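Local coordinates for protein ricin B lectin (Clostridium thermocellum, PDB 3VSF) that acts as an exo-beta-1,3-galactanase, joining a family 43 glycoside hydrolase domain to a ricin-type beta-trefoil domain with a galactose-binding site, at residues A[400-405]-A[410-415]; A[421-426]-A[459-464]; A[198-203]-A[209-214]. All blocks are in the same frame, centred on the assembly; numbering follows the deposited sequence.

Contact 1 of 3, residues A[400-405]-A[410-415]; sequences WYLVDV and KKIVNV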
loop_
_atom_site.group_PDB
_atom_site.type_symbol
_atom_site.label_atom_id
_atom_site.label_comp_id
_atom_site.label_asym_id
_atom_site.label_seq_id
_atom_site.Cartn_x
_atom_site.Cartn_y
_atom_site.Cartn_z
ATOM N N TRP A 400 15.048 -17.707 -11.804
ATOM C CA TRP A 400 14.550 -17.343 -10.482
ATOM C C TRP A 400 15.575 -16.588 -9.638
ATOM O O TRP A 400 16.754 -16.943 -9.610
ATOM C CB TRP A 400 14.092 -18.598 -9.733
ATOM C CG TRP A 400 13.081 -19.411 -10.485
ATOM C CD1 TRP A 400 13.330 -20.301 -11.490
ATOM C CD2 TRP A 400 11.662 -19.413 -10.291
ATOM N NE1 TRP A 400 12.154 -20.854 -11.935
ATOM C CE2 TRP A 400 11.115 -20.326 -11.214
ATOM C CE3 TRP A 400 10.800 -18.732 -9.426
ATOM C CZ2 TRP A 400 9.746 -20.574 -11.298
ATOM C CZ3 TRP A 400 9.442 -18.980 -9.510
ATOM C CH2 TRP A 400 8.928 -19.893 -10.440
ATOM N N TYR A 401 15.116 -15.544 -8.951
ATOM C CA TYR A 401 15.947 -14.824 -7.995
ATOM C C TYR A 401 15.855 -15.493 -6.631
ATOM O O TYR A 401 14.920 -16.245 -6.364
ATOM C CB TYR A 401 15.494 -13.370 -7.860
ATOM C CG TYR A 401 15.603 -12.545 -9.120
ATOM C CD1 TYR A 401 16.841 -12.183 -9.632
ATOM C CD2 TYR A 401 14.465 -12.105 -9.782
ATOM C CE1 TYR A 401 16.942 -11.420 -10.780
ATOM C CE2 TYR A 401 14.557 -11.341 -10.929
ATOM C CZ TYR A 401 15.797 -11.003 -11.423
ATOM O OH TYR A 401 15.893 -10.243 -12.566
ATOM N N LEU A 402 16.822 -15.211 -5.766
ATOM C CA LEU A 402 16.786 -15.708 -4.396
ATOM C C LEU A 402 16.982 -14.569 -3.397
ATOM O O LEU A 402 18.090 -14.057 -3.237
ATOM C CB LEU A 402 17.839 -16.795 -4.182
ATOM C CG LEU A 402 17.639 -18.106 -4.944
ATOM C CD1 LEU A 402 18.754 -19.087 -4.614
ATOM C CD2 LEU A 402 16.278 -18.713 -4.634
ATOM N N VAL A 403 15.900 -14.181 -2.729
ATOM C CA VAL A 403 15.933 -13.062 -1.795
ATOM C C VAL A 403 15.899 -13.524 -0.341
ATOM O O VAL A 403 14.881 -14.026 0.135
ATOM C CB VAL A 403 14.755 -12.100 -2.037
ATOM C CG1 VAL A 403 14.821 -10.929 -1.068
ATOM C CG2 VAL A 403 14.754 -11.611 -3.477
ATOM N N ASP A 404 17.015 -13.347 0.359
ATOM C CA ASP A 404 17.111 -13.721 1.766
ATOM C C ASP A 404 16.083 -12.950 2.593
ATOM O O ASP A 404 15.892 -11.750 2.393
ATOM C CB ASP A 404 18.527 -13.457 2.288
ATOM C CG ASP A 404 18.808 -14.159 3.603
ATOM O OD1 ASP A 404 19.850 -14.842 3.699
ATOM O OD2 ASP A 404 17.995 -14.026 4.541
ATOM N N VAL A 405 15.421 -13.640 3.515
ATOM C CA VAL A 405 14.351 -13.031 4.301
ATOM C C VAL A 405 14.472 -13.326 5.794
ATOM O O VAL A 405 13.480 -13.297 6.522
ATOM C CB VAL A 405 12.966 -13.499 3.818
ATOM C CG1 VAL A 405 12.736 -13.073 2.378
ATOM C CG2 VAL A 405 12.837 -15.009 3.963
ATOM N N LYS A 410 14.408 -18.280 2.349
ATOM C CA LYS A 410 14.588 -17.341 1.249
ATOM C C LYS A 410 13.343 -17.262 0.372
ATOM O O LYS A 410 12.466 -18.120 0.442
ATOM C CB LYS A 410 15.789 -17.749 0.394
ATOM C CG LYS A 410 17.129 -17.659 1.104
ATOM C CD LYS A 410 18.230 -18.323 0.293
ATOM C CE LYS A 410 19.592 -18.110 0.932
ATOM N NZ LYS A 410 19.966 -16.669 0.962
ATOM N N LYS A 411 13.279 -16.225 -0.456
ATOM C CA LYS A 411 12.184 -16.061 -1.405
ATOM C C LYS A 411 12.621 -16.477 -2.803
ATOM O O LYS A 411 13.606 -15.963 -3.331
ATOM C CB LYS A 411 11.708 -14.609 -1.434
ATOM C CG LYS A 411 10.501 -14.316 -0.560
ATOM C CD LYS A 411 10.076 -12.862 -0.701
ATOM C CE LYS A 411 9.827 -12.500 -2.158
ATOM N NZ LYS A 411 9.514 -11.055 -2.333
ATOM N N ILE A 412 11.887 -17.408 -3.399
ATOM C CA ILE A 412 12.149 -17.813 -4.771
ATOM C C ILE A 412 11.244 -17.026 -5.711
ATOM O O ILE A 412 10.056 -17.322 -5.836
ATOM C CB ILE A 412 11.923 -19.321 -4.972
ATOM C CG1 ILE A 412 12.747 -20.120 -3.960
ATOM C CG2 ILE A 412 12.279 -19.730 -6.394
ATOM C CD1 ILE A 412 12.607 -21.620 -4.104
ATOM N N VAL A 413 11.810 -16.019 -6.368
ATOM C CA VAL A 413 11.030 -15.112 -7.203
ATOM C C VAL A 413 11.270 -15.355 -8.688
ATOM O O VAL A 413 12.412 -15.462 -9.131
ATOM C CB VAL A 413 11.353 -13.638 -6.882
ATOM C CG1 VAL A 413 10.403 -12.712 -7.626
ATOM C CG2 VAL A 413 11.278 -13.392 -5.384
ATOM N N ASN A 414 10.186 -15.440 -9.452
ATOM C CA ASN A 414 10.280 -15.609 -10.897
ATOM C C ASN A 414 10.819 -14.339 -11.542
ATOM O O ASN A 414 10.581 -13.238 -11.049
ATOM C CB ASN A 414 8.910 -15.967 -11.479
ATOM C CG ASN A 414 8.999 -16.507 -12.894
ATOM O OD1 ASN A 414 8.810 -15.775 -13.865
ATOM N ND2 ASN A 414 9.284 -17.799 -13.016
ATOM N N VAL A 415 11.553 -14.490 -12.639
ATOM C CA VAL A 415 12.138 -13.339 -13.318
ATOM C C VAL A 415 11.150 -12.686 -14.279
ATOM O O VAL A 415 10.937 -11.474 -14.230
ATOM C CB VAL A 415 13.427 -13.713 -14.072
ATOM C CG1 VAL A 415 13.883 -12.558 -14.948
ATOM C CG2 VAL A 415 14.518 -14.108 -13.088
#

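Contact 2 of 3, residues A[421-426]-A[459-464]; sequences LDVKDE and ISSRHC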
loop_
_atom_site.group_PDB
_atom_site.type_symbol
_atom_site.label_atom_id
_atom_site.label_comp_id
_atom_site.label_asym_id
_atom_site.label_seq_id
_atom_site.Cartn_x
_atom_site.Cartn_y
_atom_site.Cartn_z
ATOM N N LEU A 421 7.360 -17.942 -5.464
ATOM C CA LEU A 421 6.940 -19.332 -5.353
ATOM C C LEU A 421 6.079 -19.479 -4.107
ATOM O O LEU A 421 6.527 -19.201 -2.996
ATOM C CB LEU A 421 8.156 -20.256 -5.274
ATOM C CG LEU A 421 7.892 -21.756 -5.423
ATOM C CD1 LEU A 421 7.263 -22.060 -6.774
ATOM C CD2 LEU A 421 9.179 -22.540 -5.243
ATOM N N ASP A 422 4.840 -19.916 -4.298
ATOM C CA ASP A 422 3.863 -19.924 -3.218
ATOM C C ASP A 422 3.132 -21.258 -3.107
ATOM O O ASP A 422 2.752 -21.852 -4.114
ATOM C CB ASP A 422 2.852 -18.794 -3.432
ATOM C CG ASP A 422 1.810 -18.725 -2.335
ATOM O OD1 ASP A 422 0.801 -19.455 -2.422
ATOM O OD2 ASP A 422 1.998 -17.933 -1.388
ATOM N N VAL A 423 2.940 -21.721 -1.876
ATOM C CA VAL A 423 2.132 -22.908 -1.627
ATOM C C VAL A 423 0.664 -22.505 -1.534
ATOM O O VAL A 423 0.233 -21.913 -0.545
ATOM C CB VAL A 423 2.549 -23.621 -0.330
ATOM C CG1 VAL A 423 1.738 -24.892 -0.141
ATOM C CG2 VAL A 423 4.037 -23.934 -0.351
ATOM N N LYS A 424 -0.094 -22.826 -2.578
ATOM C CA LYS A 424 -1.490 -22.410 -2.698
ATOM C C LYS A 424 -2.287 -22.545 -1.400
ATOM O O LYS A 424 -2.290 -23.598 -0.762
ATOM C CB LYS A 424 -2.175 -23.198 -3.819
ATOM C CG LYS A 424 -3.619 -22.802 -4.083
ATOM C CD LYS A 424 -4.207 -23.627 -5.219
ATOM C CE LYS A 424 -5.685 -23.338 -5.422
ATOM N NZ LYS A 424 -5.930 -21.924 -5.818
ATOM N N ASP A 425 -2.957 -21.460 -1.017
ATOM C CA ASP A 425 -3.841 -21.448 0.146
ATOM C C ASP A 425 -3.156 -21.906 1.433
ATOM O O ASP A 425 -3.805 -22.442 2.331
ATOM C CB ASP A 425 -5.086 -22.300 -0.120
ATOM C CG ASP A 425 -5.879 -21.811 -1.318
ATOM O OD1 ASP A 425 -5.870 -20.590 -1.582
ATOM O OD2 ASP A 425 -6.513 -22.647 -1.997
ATOM N N GLU A 426 -1.848 -21.687 1.517
ATOM C CA GLU A 426 -1.075 -22.060 2.698
ATOM C C GLU A 426 -1.344 -23.499 3.128
ATOM O O GLU A 426 -1.462 -23.789 4.317
ATOM C CB GLU A 426 -1.366 -21.104 3.857
ATOM C CG GLU A 426 -0.844 -19.692 3.645
ATOM C CD GLU A 426 -1.115 -18.787 4.831
ATOM O OE1 GLU A 426 -2.280 -18.719 5.276
ATOM O OE2 GLU A 426 -0.160 -18.146 5.321
ATOM N N ILE A 459 14.485 -28.438 -0.905
ATOM C CA ILE A 459 13.866 -27.146 -0.638
ATOM C C ILE A 459 12.561 -27.306 0.135
ATOM O O ILE A 459 11.530 -27.665 -0.435
ATOM C CB ILE A 459 13.602 -26.378 -1.944
ATOM C CG1 ILE A 459 14.830 -26.449 -2.855
ATOM C CG2 ILE A 459 13.227 -24.936 -1.647
ATOM C CD1 ILE A 459 14.626 -25.818 -4.212
ATOM N N SER A 460 12.613 -27.035 1.435
ATOM C CA SER A 460 11.457 -27.215 2.306
ATOM C C SER A 460 10.758 -25.897 2.620
ATOM O O SER A 460 11.404 -24.867 2.814
ATOM C CB SER A 460 11.872 -27.904 3.609
ATOM O OG SER A 460 12.853 -27.147 4.297
ATOM N N SER A 461 9.430 -25.942 2.671
ATOM C CA SER A 461 8.637 -24.771 3.015
ATOM C C SER A 461 8.770 -24.468 4.502
ATOM O O SER A 461 9.058 -25.358 5.302
ATOM C CB SER A 461 7.168 -24.992 2.651
ATOM O OG SER A 461 6.393 -23.837 2.922
ATOM N N ARG A 462 8.564 -23.209 4.868
ATOM C CA ARG A 462 8.691 -22.785 6.257
ATOM C C ARG A 462 7.408 -23.077 7.023
ATOM O O ARG A 462 7.418 -23.226 8.246
ATOM C CB ARG A 462 9.017 -21.293 6.320
ATOM C CG ARG A 462 9.385 -20.782 7.702
ATOM C CD ARG A 462 9.800 -19.321 7.638
ATOM N NE ARG A 462 10.366 -18.848 8.896
ATOM C CZ ARG A 462 10.925 -17.652 9.057
ATOM N NH1 ARG A 462 10.992 -16.807 8.036
ATOM N NH2 ARG A 462 11.418 -17.301 10.237
ATOM N N HIS A 463 6.304 -23.164 6.289
ATOM C CA HIS A 463 4.989 -23.358 6.886
ATOM C C HIS A 463 4.849 -24.734 7.535
ATOM O O HIS A 463 4.454 -24.843 8.696
ATOM C CB HIS A 463 3.902 -23.158 5.828
ATOM C CG HIS A 463 2.574 -22.756 6.391
ATOM N ND1 HIS A 463 1.477 -23.591 6.383
ATOM C CD2 HIS A 463 2.166 -21.604 6.974
ATOM C CE1 HIS A 463 0.452 -22.971 6.939
ATOM N NE2 HIS A 463 0.844 -21.764 7.308
ATOM N N CYS A 464 5.176 -25.781 6.785
ATOM C CA CYS A 464 5.000 -27.147 7.268
ATOM C C CYS A 464 6.280 -27.975 7.184
ATOM O O CYS A 464 6.443 -28.954 7.912
ATOM C CB CYS A 464 3.879 -27.843 6.494
ATOM S SG CYS A 464 4.118 -27.857 4.705
#

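Contact 3 of 3, residues A[198-203]-A[209-214]; sequences YFISAA and LHLYEL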
loop_
_atom_site.group_PDB
_atom_site.type_symbol
_atom_site.label_atom_id
_atom_site.label_comp_id
_atom_site.label_asym_id
_atom_site.label_seq_id
_atom_site.Cartn_x
_atom_site.Cartn_y
_atom_site.Cartn_z
ATOM N N TYR A 198 -13.575 16.604 -4.364
ATOM C CA TYR A 198 -14.324 15.734 -3.468
ATOM C C TYR A 198 -13.622 15.553 -2.129
ATOM O O TYR A 198 -12.397 15.446 -2.064
ATOM C CB TYR A 198 -14.567 14.373 -4.123
ATOM C CG TYR A 198 -15.488 14.428 -5.319
ATOM C CD1 TYR A 198 -16.850 14.199 -5.182
ATOM C CD2 TYR A 198 -14.997 14.713 -6.587
ATOM C CE1 TYR A 198 -17.697 14.248 -6.272
ATOM C CE2 TYR A 198 -15.835 14.766 -7.682
ATOM C CZ TYR A 198 -17.184 14.533 -7.520
ATOM O OH TYR A 198 -18.023 14.583 -8.610
ATOM N N PHE A 199 -14.414 15.524 -1.065
ATOM C CA PHE A 199 -13.905 15.291 0.279
ATOM C C PHE A 199 -14.641 14.108 0.893
ATOM O O PHE A 199 -15.870 14.076 0.913
ATOM C CB PHE A 199 -14.090 16.539 1.144
ATOM C CG PHE A 199 -13.695 16.349 2.582
ATOM C CD1 PHE A 199 -12.373 16.478 2.974
ATOM C CD2 PHE A 199 -14.648 16.053 3.543
ATOM C CE1 PHE A 199 -12.007 16.307 4.297
ATOM C CE2 PHE A 199 -14.288 15.881 4.867
ATOM C CZ PHE A 199 -12.965 16.009 5.244
ATOM N N ILE A 200 -13.888 13.132 1.385
ATOM C CA ILE A 200 -14.482 11.941 1.974
ATOM C C ILE A 200 -14.031 11.771 3.420
ATOM O O ILE A 200 -12.869 12.006 3.747
ATOM C CB ILE A 200 -14.135 10.675 1.156
ATOM C CG1 ILE A 200 -14.889 9.459 1.700
ATOM C CG2 ILE A 200 -12.633 10.429 1.156
ATOM C CD1 ILE A 200 -14.677 8.200 0.889
ATOM N N SER A 201 -14.959 11.373 4.284
ATOM C CA SER A 201 -14.651 11.188 5.697
ATOM C C SER A 201 -15.641 10.239 6.363
ATOM O O SER A 201 -16.743 10.020 5.859
ATOM C CB SER A 201 -14.640 12.534 6.427
ATOM O OG SER A 201 -15.918 13.146 6.396
ATOM N N ALA A 202 -15.240 9.679 7.500
ATOM C CA ALA A 202 -16.085 8.750 8.241
ATOM C C ALA A 202 -17.095 9.490 9.111
ATOM O O ALA A 202 -16.721 10.270 9.989
ATOM C CB ALA A 202 -15.233 7.819 9.088
ATOM N N ALA A 203 -18.377 9.238 8.865
ATOM C CA ALA A 203 -19.446 9.869 9.628
ATOM C C ALA A 203 -20.247 8.838 10.417
ATOM O O ALA A 203 -20.001 7.637 10.313
ATOM C CB ALA A 203 -20.360 10.657 8.702
ATOM N N LEU A 209 -19.317 5.963 5.635
ATOM C CA LEU A 209 -18.435 6.839 4.877
ATOM C C LEU A 209 -19.253 7.857 4.096
ATOM O O LEU A 209 -20.186 7.497 3.377
ATOM C CB LEU A 209 -17.555 6.032 3.919
ATOM C CG LEU A 209 -16.325 5.346 4.515
ATOM C CD1 LEU A 209 -15.614 4.515 3.458
ATOM C CD2 LEU A 209 -15.382 6.374 5.116
ATOM N N HIS A 210 -18.906 9.129 4.246
ATOM C CA HIS A 210 -19.593 10.192 3.524
ATOM C C HIS A 210 -18.702 10.800 2.447
ATOM O O HIS A 210 -17.591 11.253 2.726
ATOM C CB HIS A 210 -20.076 11.279 4.489
ATOM C CG HIS A 210 -21.342 10.930 5.208
ATOM N ND1 HIS A 210 -21.948 11.784 6.105
ATOM C CD2 HIS A 210 -22.121 9.824 5.159
ATOM C CE1 HIS A 210 -23.042 11.218 6.580
ATOM N NE2 HIS A 210 -23.171 10.027 6.022
ATOM N N LEU A 211 -19.194 10.795 1.213
ATOM C CA LEU A 211 -18.489 11.422 0.104
ATOM C C LEU A 211 -19.121 12.772 -0.209
ATOM O O LEU A 211 -20.225 12.838 -0.747
ATOM C CB LEU A 211 -18.527 10.526 -1.135
ATOM C CG LEU A 211 -17.813 11.063 -2.378
ATOM C CD1 LEU A 211 -16.332 11.274 -2.098
ATOM C CD2 LEU A 211 -18.009 10.127 -3.559
ATOM N N TYR A 212 -18.419 13.846 0.138
ATOM C CA TYR A 212 -18.925 15.194 -0.084
ATOM C C TYR A 212 -18.368 15.792 -1.369
ATOM O O TYR A 212 -17.168 15.716 -1.629
ATOM C CB TYR A 212 -18.573 16.103 1.097
ATOM C CG TYR A 212 -19.039 15.591 2.440
ATOM C CD1 TYR A 212 -20.342 15.801 2.871
ATOM C CD2 TYR A 212 -18.173 14.904 3.280
ATOM C CE1 TYR A 212 -20.771 15.336 4.101
ATOM C CE2 TYR A 212 -18.593 14.437 4.511
ATOM C CZ TYR A 212 -19.893 14.655 4.915
ATOM O OH TYR A 212 -20.312 14.190 6.139
ATOM N N GLU A 213 -19.245 16.388 -2.167
ATOM C CA GLU A 213 -18.823 17.113 -3.358
ATOM C C GLU A 213 -18.520 18.558 -2.988
ATOM O O GLU A 213 -19.342 19.233 -2.370
ATOM C CB GLU A 213 -19.904 17.062 -4.438
ATOM C CG GLU A 213 -19.556 17.840 -5.697
ATOM C CD GLU A 213 -20.655 17.789 -6.740
ATOM O OE1 GLU A 213 -21.644 17.053 -6.531
ATOM O OE2 GLU A 213 -20.533 18.485 -7.770
ATOM N N LEU A 214 -17.337 19.030 -3.362
ATOM C CA LEU A 214 -16.909 20.377 -3.013
ATOM C C LEU A 214 -17.368 21.407 -4.040
ATOM O O LEU A 214 -17.615 21.076 -5.199
ATOM C CB LEU A 214 -15.387 20.433 -2.873
ATOM C CG LEU A 214 -14.766 19.458 -1.874
ATOM C CD1 LEU A 214 -13.252 19.592 -1.869
ATOM C CD2 LEU A 214 -15.336 19.683 -0.484
#

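Contact 1 of 3, residues A[400-405]-A[410-415]
Trp400 swings its indole back over the partner strand onto Asn414, whose ND2 stands over one ring face near the rim, 3.3 Å from CZ2 of Trp400. Asn414 CB covers that same face, and the amide stands almost upright on the indole, the two planes 85° apart. From the other side of the indole plane, Ile412 CG2 comes obliquely to 3.5 Å from Trp400 CE3; Ile412 CG1 then lies alongside Leu402 CD2. Tyr401 and Val413 leave the opposite face of the sheet, where Val415 CG2 sits over the Tyr401 ring, 3.8 Å from its centroid.

This is an antiparallel hairpin of the ricin-type beta-trefoil. Tyr401 N gives a 2.7 Å bond to Val413 O, and Val413 N returns one to Tyr401 O; Val403 and Lys411 form a second reciprocal pair. Near the turn the Lys410 chain runs extended until it bends at its last torsion (chi4 -64°), bringing NZ to 3.3 Å from Asp404 OD1 in a weak salt bridge, while Asp404 OD2 takes Gly406 N.

Further out, Asn414 is held at both ends of its amide, ND2 giving to Ser397 O and OD1 accepting from Ser417 N, which fixes its pose on the indole. Trp400 NE1 bonds Leu374 O, and Lys411 NZ leads away to Glu355 and Ser439. Phe449 of strand 447-453 packs against both Leu402 and Ile412.

Contact 2 of 3, residues A[421-426]-A[459-464]
Glu426 lays its CB over one face of the His463 imidazole, 4.0 Å from CE1 of that ring. Its backbone O approaches the same ring atom, at 3.3 Å from His463 CE1, as a plain contact. With CG of His463 anti to the backbone N (chi1 -155°), the imidazole extends from the loop just after strand 456-461 toward the turn that carries Glu426. The carboxylate stays apart from the ring nitrogen, Glu426 OE2 lying 4.2 Å from His463 NE2; if the histidine were protonated, the two would probably attract weakly.

The second touch is slighter: Val423 CG2 meets Ser461 OG at 4.0 Å. That hydroxyl also accepts a weak bond from His463 N, 3.4 Å from Ser461 OG, which ties the serine to the loop bearing the imidazole. Across from it, Glu426 N bonds Val423 O at 2.9 Å, closing a beta turn that presents Asp425.

Asp422, Asp425, Asn440 and Asn444 form a beta-D-galactose site of this protein, without sugar here, so the contact borders a sugar site of the beta-trefoil. Asn444 ND2 bonds Val423 O, Gln445 NE2 holds Asp422 OD2, and a glycerol, probably from the crystallisation liquor, is hydrogen-bonded to Asp425 N. Between the ends of strands 420-423 and 456-461, Val423 and Ser461 both pack on Trp447 of strand 447-453 and on Gln483 of strand 479-484, while Leu434 of strand 432-437 adjoins Val423.

Contact 3 of 3, residues A[198-203]-A[209-214]
Phe199 and Tyr212 are joined through both backbone and rings, as one of the two hydrogen-bonded pairs of a regular antiparallel pairing. Among the backbone bonds, Phe199 N reaches Tyr212 O at 2.8 Å and is nearly straight (171°), and Tyr212 N answers to Phe199 O. Ser201 and His210 repeat the exchange, with His210 N placed almost along the C=O axis of Ser201. From the non-hydrogen-bonded pair between them, Ile200 with Leu211, Ile200 CA adds a CA-H...O contact to His210 O.

Aromatic contacts gather on the face of Phe199, Ser201, His210 and Tyr212. The Phe199 and Tyr212 side chains run alongside each other in the same direction, and Tyr212 CD2 comes in at the edge of the Phe199 ring, 3.7 Å from Phe199 CD2. Ala203 CB lies over one face of the His210 imidazole in a CH-pi contact, 3.5 Å from the centroid.

One side-chain hydrogen bond ties two of the rings: His210 ND1 donates in its ring plane to Tyr212 OH at 2.9 Å, fixing the rotation of the imidazole under the alanine methyl. Ser201 OG, bonded to Ser184 OG, merely touches the Tyr212 ring edge, 3.5 Å from Tyr212 CE2.

Mostly apolar contacts line the face of Tyr198, Ile200, Leu209 and Leu211. Leu211 CD1 bridges Tyr198 CB and Ile200 CB, at 4.0 Å from the latter, and the Tyr198 ring runs alongside the Glu213 chain. Leu248 of strand 246-251 lies against Ile200 and Leu209 from the next sheet. The two strands are the inner pair of a four-stranded antiparallel sheet, one blade of the five-bladed beta-propeller of family 43 glycoside hydrolases.

Contacts 1 and 3 are both hairpins with reciprocal backbone bonds, but they belong to different domains, their centres about 42 Å apart. Contact 3 is buried between the inner strands of a propeller blade, and the one side-chain hydrogen bond within its strands links His210 and Tyr212; contact 1 is only partly buried, its turn end finishing in a weak salt bridge. Contact 2 brings together the ends of two trefoil strands distant in sequence, and the turns that follow them, by a few side-chain touches beside the galactose site. It adjoins contact 1: strand 409-414 leads into strand 420-423, Ile412 O and Leu421 N are probably hydrogen-bonded at 2.8 Å, and Ile412 CD1 packs near Ile459 CG2.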